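Local structure of putative flavoprotein decarboxylase (Streptomyces olivoviridis, 6JLS) at the interface of chains A and B and the interface of chains A and C. The protein acts as an FMN-dependent cysteine decarboxylase in the biosynthesis of thioviridamide. Sequence-based numbering; all coordinates share one arbitrary frame. Chains: chain A/B/C, Putative flavoprotein decarboxylase.

Contact 1 and contact 2 are neighbouring patches of one interface, between chains A and B, with their C-alpha centres about 10 Å apart. They share B:Lys142, a loop residue between helices 137-140 and 143-154 of chain B, so one stretch of that chain serves both. Contact 3 belongs to the A-C interface, its C-alpha centre about 29 Å from that of contact 1 and about 34 Å from that of contact 2. The A-B interface is not an exact two-fold, whereas A-C is two-fold symmetric. Chain A thus joins neighbours through two separate surfaces, consistent with the deposited twelve-chain assembly, in which trimers probably meet across two-folds.

Contact 1: the interface of chains A and B. Residues chain A 114, 122-124; chain B 136, 138-139, 142.
At the C-terminal turn of helix 117-124, A:Met123 keeps near-helical torsions (phi/psi -69°/-19°) and directs its carbonyl oxygen at B:Met139 and B:Lys142. B:Asn136, B:Ala138 and B:Met139 belong to the PXMNXXM-type segment of the flavin-containing cysteine decarboxylase family, which here borders the FMN pocket. CG of B:Met139 comes up against the carbonyl O of A:Met123 at 3.3 Å. The two methionine side chains cross at about a right angle, with SD of B:Met139 3.8 Å from CB of A:Met123. The chain of B:Met139 bends at its last torsion (chi3 -69°), and the same sulfur comes within 3.8 Å of SG of A:Cys114, a residue of the FMN site. Chain A thus probably contributes to a flavin pocket whose other walls, B:Met139 among them, come from its neighbour. B:Lys142 lies across the helix end, its CE 3.2 Å from O of A:Met123. Bends at chi2 and chi4 return its NZ to O of poorly ordered B:Ala138, a 3.0 Å bond almost in line with the carbonyl. O of A:Met123 and O of B:Ala138 come within 3.3 Å, and a positive charge on the B:Lys142 amine, its NZ 3.5 Å from O of A:Met123, would probably ease their approach.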
loop_
_atom_site.group_PDB
_atom_site.type_symbol
_atom_site.label_atom_id
_atom_site.label_comp_id
_atom_site.label_asym_id
_atom_site.label_seq_id
_atom_site.Cartn_x
_atom_site.Cartn_y
_atom_site.Cartn_z
ATOM N N CYS A 114 -0.110 4.266 31.379
ATOM C CA CYS A 114 -0.719 5.202 30.426
ATOM C C CYS A 114 -0.081 5.041 29.047
ATOM O O CYS A 114 0.785 5.809 28.645
ATOM C CB CYS A 114 -0.590 6.631 30.927
ATOM S SG CYS A 114 1.070 6.974 31.540
ATOM N N VAL A 122 -5.700 11.317 31.809
ATOM C CA VAL A 122 -6.186 11.106 33.169
ATOM C C VAL A 122 -5.031 11.188 34.156
ATOM O O VAL A 122 -5.108 11.895 35.166
ATOM C CB VAL A 122 -6.933 9.761 33.283
ATOM C CG1 VAL A 122 -7.267 9.440 34.769
ATOM C CG2 VAL A 122 -8.199 9.789 32.446
ATOM N N MET A 123 -3.932 10.483 33.869
ATOM C CA MET A 123 -2.824 10.470 34.821
ATOM C C MET A 123 -2.110 11.814 34.917
ATOM O O MET A 123 -1.412 12.050 35.906
ATOM C CB MET A 123 -1.829 9.371 34.472
ATOM C CG MET A 123 -2.357 7.997 34.794
ATOM S SD MET A 123 -1.083 6.742 34.690
ATOM C CE MET A 123 0.004 7.292 36.016
ATOM N N ALA A 124 -2.269 12.701 33.929
ATOM C CA ALA A 124 -1.708 14.044 34.006
ATOM C C ALA A 124 -2.650 15.043 34.662
ATOM O O ALA A 124 -2.220 16.147 35.010
ATOM C CB ALA A 124 -1.331 14.549 32.603
ATOM N N ASN B 136 6.249 14.072 34.123
ATOM C CA ASN B 136 5.828 15.291 34.800
ATOM C C ASN B 136 5.484 14.965 36.249
ATOM O O ASN B 136 4.907 13.908 36.524
ATOM C CB ASN B 136 4.627 15.933 34.097
ATOM C CG ASN B 136 3.501 14.950 33.826
ATOM O OD1 ASN B 136 3.734 13.802 33.442
ATOM N ND2 ASN B 136 2.267 15.403 34.016
ATOM N N ALA B 138 3.165 15.804 37.957
ATOM C CA ALA B 138 1.740 15.497 38.073
ATOM C C ALA B 138 1.455 14.003 37.973
ATOM O O ALA B 138 0.333 13.578 38.275
ATOM C CB ALA B 138 0.944 16.240 36.996
ATOM N N MET B 139 2.441 13.208 37.555
ATOM C CA MET B 139 2.356 11.756 37.533
ATOM C C MET B 139 3.199 11.084 38.608
ATOM O O MET B 139 2.794 10.043 39.132
ATOM C CB MET B 139 2.779 11.223 36.156
ATOM C CG MET B 139 1.671 11.215 35.127
ATOM S SD MET B 139 1.904 9.918 33.874
ATOM C CE MET B 139 3.331 10.538 32.972
ATOM N N LYS B 142 1.439 10.477 41.889
ATOM C CA LYS B 142 0.226 9.676 41.846
ATOM C C LYS B 142 0.441 8.373 42.617
ATOM O O LYS B 142 1.477 7.721 42.453
ATOM C CB LYS B 142 -0.156 9.366 40.397
ATOM C CG LYS B 142 -0.763 10.527 39.596
ATOM C CD LYS B 142 -2.266 10.322 39.361
ATOM C CE LYS B 142 -2.907 11.499 38.639
ATOM N NZ LYS B 142 -2.446 12.799 39.200
#

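Contact 2: the interface of chains A and B. Residues chain A 109-110, 151, 154-155; chain B 142-144, 147.
A:Glu155 reaches from the end of helix 143-154 in chain A to the first turn of the same helix in chain B, placing its carboxylate as an N-terminal cap for that helix. Followed from CB, the side chain sets off beside its own backbone N and turns about the CB-CG bond (chi2 -68°), which carries the acid group over one face of the B:Pro143 ring, at a slant. The carboxylate carbon CD packs 3.7 Å from CD of B:Pro143. At the tip the oxygens divide the work. OE1 lies 3.4 Å from CD of B:Pro143, near the aliphatic part of B:Lys142, whereas OE2 accepts the backbone N of B:Ala144 at 2.5 Å, the donor lying nearly on the C-O axis although the angle at hydrogen is a bent 133°. OE2 also binds water 1 at 2.8 Å, and this water is held in turn by O of A:Ala151 at 2.6 Å. B:Arg147 reaches the same water with NH1 and NH2, water 1 lying at the guanidinium edge in plane. From NH2 a second in-plane bond of 2.8 Å runs to water 2, which lies 2.8 Å from O of A:Ala110 at the end of helix 103-110. The nearby arginine and the helix N-terminus would probably stabilise a negative charge on A:Glu155. Through this cap, and through waters 1 and 2 held by B:Arg147, the site joins helix ends of neighbouring subunits within the A-B interface.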
loop_
_atom_site.group_PDB
_atom_site.type_symbol
_atom_site.label_atom_id
_atom_site.label_comp_id
_atom_site.label_asym_id
_atom_site.label_seq_id
_atom_site.Cartn_x
_atom_site.Cartn_y
_atom_site.Cartn_z
ATOM N N LEU A 109 -5.340 2.439 34.155
ATOM C CA LEU A 109 -5.236 3.570 35.074
ATOM C C LEU A 109 -4.909 3.082 36.473
ATOM O O LEU A 109 -4.004 3.610 37.129
ATOM C CB LEU A 109 -6.534 4.371 35.088
ATOM C CG LEU A 109 -6.962 5.005 33.765
ATOM C CD1 LEU A 109 -8.384 5.589 33.841
ATOM C CD2 LEU A 109 -5.958 6.071 33.347
ATOM N N ALA A 110 -5.616 2.042 36.919
ATOM C CA ALA A 110 -5.415 1.496 38.248
ATOM C C ALA A 110 -3.976 1.076 38.479
ATOM O O ALA A 110 -3.529 1.035 39.629
ATOM C CB ALA A 110 -6.341 0.303 38.465
ATOM N N ALA A 151 -8.003 0.750 43.666
ATOM C CA ALA A 151 -6.847 1.582 43.346
ATOM C C ALA A 151 -7.284 2.912 42.726
ATOM O O ALA A 151 -6.724 3.966 43.048
ATOM C CB ALA A 151 -5.893 0.815 42.417
ATOM N N ALA A 154 -8.405 5.186 45.471
ATOM C CA ALA A 154 -7.258 5.690 46.205
ATOM C C ALA A 154 -6.548 6.815 45.457
ATOM O O ALA A 154 -5.928 7.663 46.103
ATOM C CB ALA A 154 -6.285 4.545 46.492
ATOM N N GLU A 155 -6.609 6.827 44.114
ATOM C CA GLU A 155 -6.126 7.946 43.309
ATOM C C GLU A 155 -6.909 9.226 43.548
ATOM O O GLU A 155 -6.496 10.284 43.061
ATOM C CB GLU A 155 -6.203 7.631 41.802
ATOM C CG GLU A 155 -5.280 6.545 41.332
ATOM C CD GLU A 155 -3.814 6.934 41.411
ATOM O OE1 GLU A 155 -3.474 8.075 41.051
ATOM O OE2 GLU A 155 -2.994 6.096 41.839
ATOM N N LYS B 142 1.439 10.477 41.889
ATOM C CA LYS B 142 0.226 9.676 41.846
ATOM C C LYS B 142 0.441 8.373 42.617
ATOM O O LYS B 142 1.477 7.721 42.453
ATOM C CB LYS B 142 -0.156 9.366 40.397
ATOM C CG LYS B 142 -0.763 10.527 39.596
ATOM C CD LYS B 142 -2.266 10.322 39.361
ATOM C CE LYS B 142 -2.907 11.499 38.639
ATOM N NZ LYS B 142 -2.446 12.799 39.200
ATOM N N PRO B 143 -0.513 7.970 43.468
ATOM C CA PRO B 143 -0.347 6.713 44.228
ATOM C C PRO B 143 0.024 5.503 43.382
ATOM O O PRO B 143 0.879 4.699 43.790
ATOM C CB PRO B 143 -1.721 6.529 44.882
ATOM C CG PRO B 143 -2.252 7.933 45.034
ATOM C CD PRO B 143 -1.732 8.705 43.849
ATOM N N ALA B 144 -0.602 5.341 42.214
ATOM C CA ALA B 144 -0.340 4.151 41.414
ATOM C C ALA B 144 1.114 4.105 40.966
ATOM O O ALA B 144 1.707 3.022 40.883
ATOM C CB ALA B 144 -1.280 4.099 40.211
ATOM N N ARG B 147 3.353 3.141 43.994
ATOM C CA ARG B 147 3.318 1.701 44.221
ATOM C C ARG B 147 4.127 0.949 43.171
ATOM O O ARG B 147 4.776 -0.055 43.488
ATOM C CB ARG B 147 1.876 1.192 44.237
ATOM C CG ARG B 147 1.059 1.621 45.453
ATOM C CD ARG B 147 -0.205 0.768 45.598
ATOM N NE ARG B 147 -0.953 0.712 44.346
ATOM C CZ ARG B 147 -1.848 1.627 43.989
ATOM N NH1 ARG B 147 -2.091 2.646 44.795
ATOM N NH2 ARG B 147 -2.488 1.532 42.828
HETATM O O HOH W 1 -4.150 3.913 43.141
HETATM O O HOH W 2 -2.392 -0.876 41.384
#

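Contact 3: the interface of chains A and C. Residues chain A 60, 62-63; chain C 57-58.
A:Thr60 and C:Gln57 meet through direct hydrogen bonds where two subunits of this Flavoprotein-family enzyme face each other across a two-fold, next to C:Phe58 of the FMN pocket. OG1 of A:Thr60 donates to the backbone O of C:Gln57 at 2.7 Å, approaching tilted 33° from the carbonyl plane. ND2 of A:Asn62 gives a longer bond of 3.2 Å to OE1 of C:Gln57, in the carbonyl plane and on a lone pair; the amide planes are turned 42° from each other. The glutamine chain runs extended beyond CG, which carries its amide to the asparagine. Bonds within chain A support the first of these groups: A:Thr60 is the N-cap of helix 61-64, its OG1 also accepting N of A:Ser63 at 3.0 Å, while OG of A:Ser63 donates to O of A:Thr60. Water 3 makes the mediated link, lying 2.7 Å from O of C:Phe58 and 3.0 Å from both N of A:Thr60 and OG of A:Ser63. The remaining contacts are van der Waals: the ring edge of C:Phe58 faces O of A:Asn62, with CE1 3.8 Å away, while within chain C the CG of C:Gln57 lies over the ring centre, 3.4 Å above its plane, holding the ring from that side.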
loop_
_atom_site.group_PDB
_atom_site.type_symbol
_atom_site.label_atom_id
_atom_site.label_comp_id
_atom_site.label_asym_id
_atom_site.label_seq_id
_atom_site.Cartn_x
_atom_site.Cartn_y
_atom_site.Cartn_z
ATOM N N THR A 60 -16.745 7.706 15.478
ATOM C CA THR A 60 -15.829 8.405 14.592
ATOM C C THR A 60 -15.568 9.806 15.128
ATOM O O THR A 60 -16.402 10.389 15.833
ATOM C CB THR A 60 -16.396 8.497 13.192
ATOM O OG1 THR A 60 -17.460 9.462 13.192
ATOM C CG2 THR A 60 -16.930 7.136 12.782
ATOM N N ASN A 62 -15.377 12.394 13.253
ATOM C CA ASN A 62 -16.250 13.298 12.512
ATOM C C ASN A 62 -17.649 13.360 13.102
ATOM O O ASN A 62 -18.347 14.355 12.895
ATOM C CB ASN A 62 -16.285 12.888 11.039
ATOM C CG ASN A 62 -15.088 13.404 10.286
ATOM O OD1 ASN A 62 -14.173 13.955 10.891
ATOM N ND2 ASN A 62 -15.083 13.247 8.968
ATOM N N SER A 63 -18.068 12.335 13.848
ATOM C CA SER A 63 -19.346 12.398 14.542
ATOM C C SER A 63 -19.300 13.287 15.783
ATOM O O SER A 63 -20.357 13.756 16.229
ATOM C CB SER A 63 -19.791 10.992 14.931
ATOM O OG SER A 63 -19.106 10.520 16.078
ATOM N N GLN C 57 -18.792 7.946 7.652
ATOM C CA GLN C 57 -17.944 8.858 8.406
ATOM C C GLN C 57 -18.579 9.261 9.730
ATOM O O GLN C 57 -17.893 9.842 10.579
ATOM C CB GLN C 57 -17.591 10.102 7.576
ATOM C CG GLN C 57 -18.665 11.169 7.507
ATOM C CD GLN C 57 -18.325 12.285 6.521
ATOM O OE1 GLN C 57 -17.295 12.954 6.639
ATOM N NE2 GLN C 57 -19.199 12.486 5.542
ATOM N N PHE C 58 -19.849 8.919 9.947
ATOM C CA PHE C 58 -20.554 9.277 11.168
ATOM C C PHE C 58 -20.997 8.088 12.005
ATOM O O PHE C 58 -21.206 8.257 13.206
ATOM C CB PHE C 58 -21.796 10.116 10.844
ATOM C CG PHE C 58 -21.513 11.367 10.062
ATOM C CD1 PHE C 58 -20.737 12.376 10.596
ATOM C CD2 PHE C 58 -22.062 11.544 8.804
ATOM C CE1 PHE C 58 -20.496 13.533 9.884
ATOM C CE2 PHE C 58 -21.831 12.701 8.079
ATOM C CZ PHE C 58 -21.048 13.700 8.620
HETATM O O HOH W 3 -19.728 7.667 15.405
#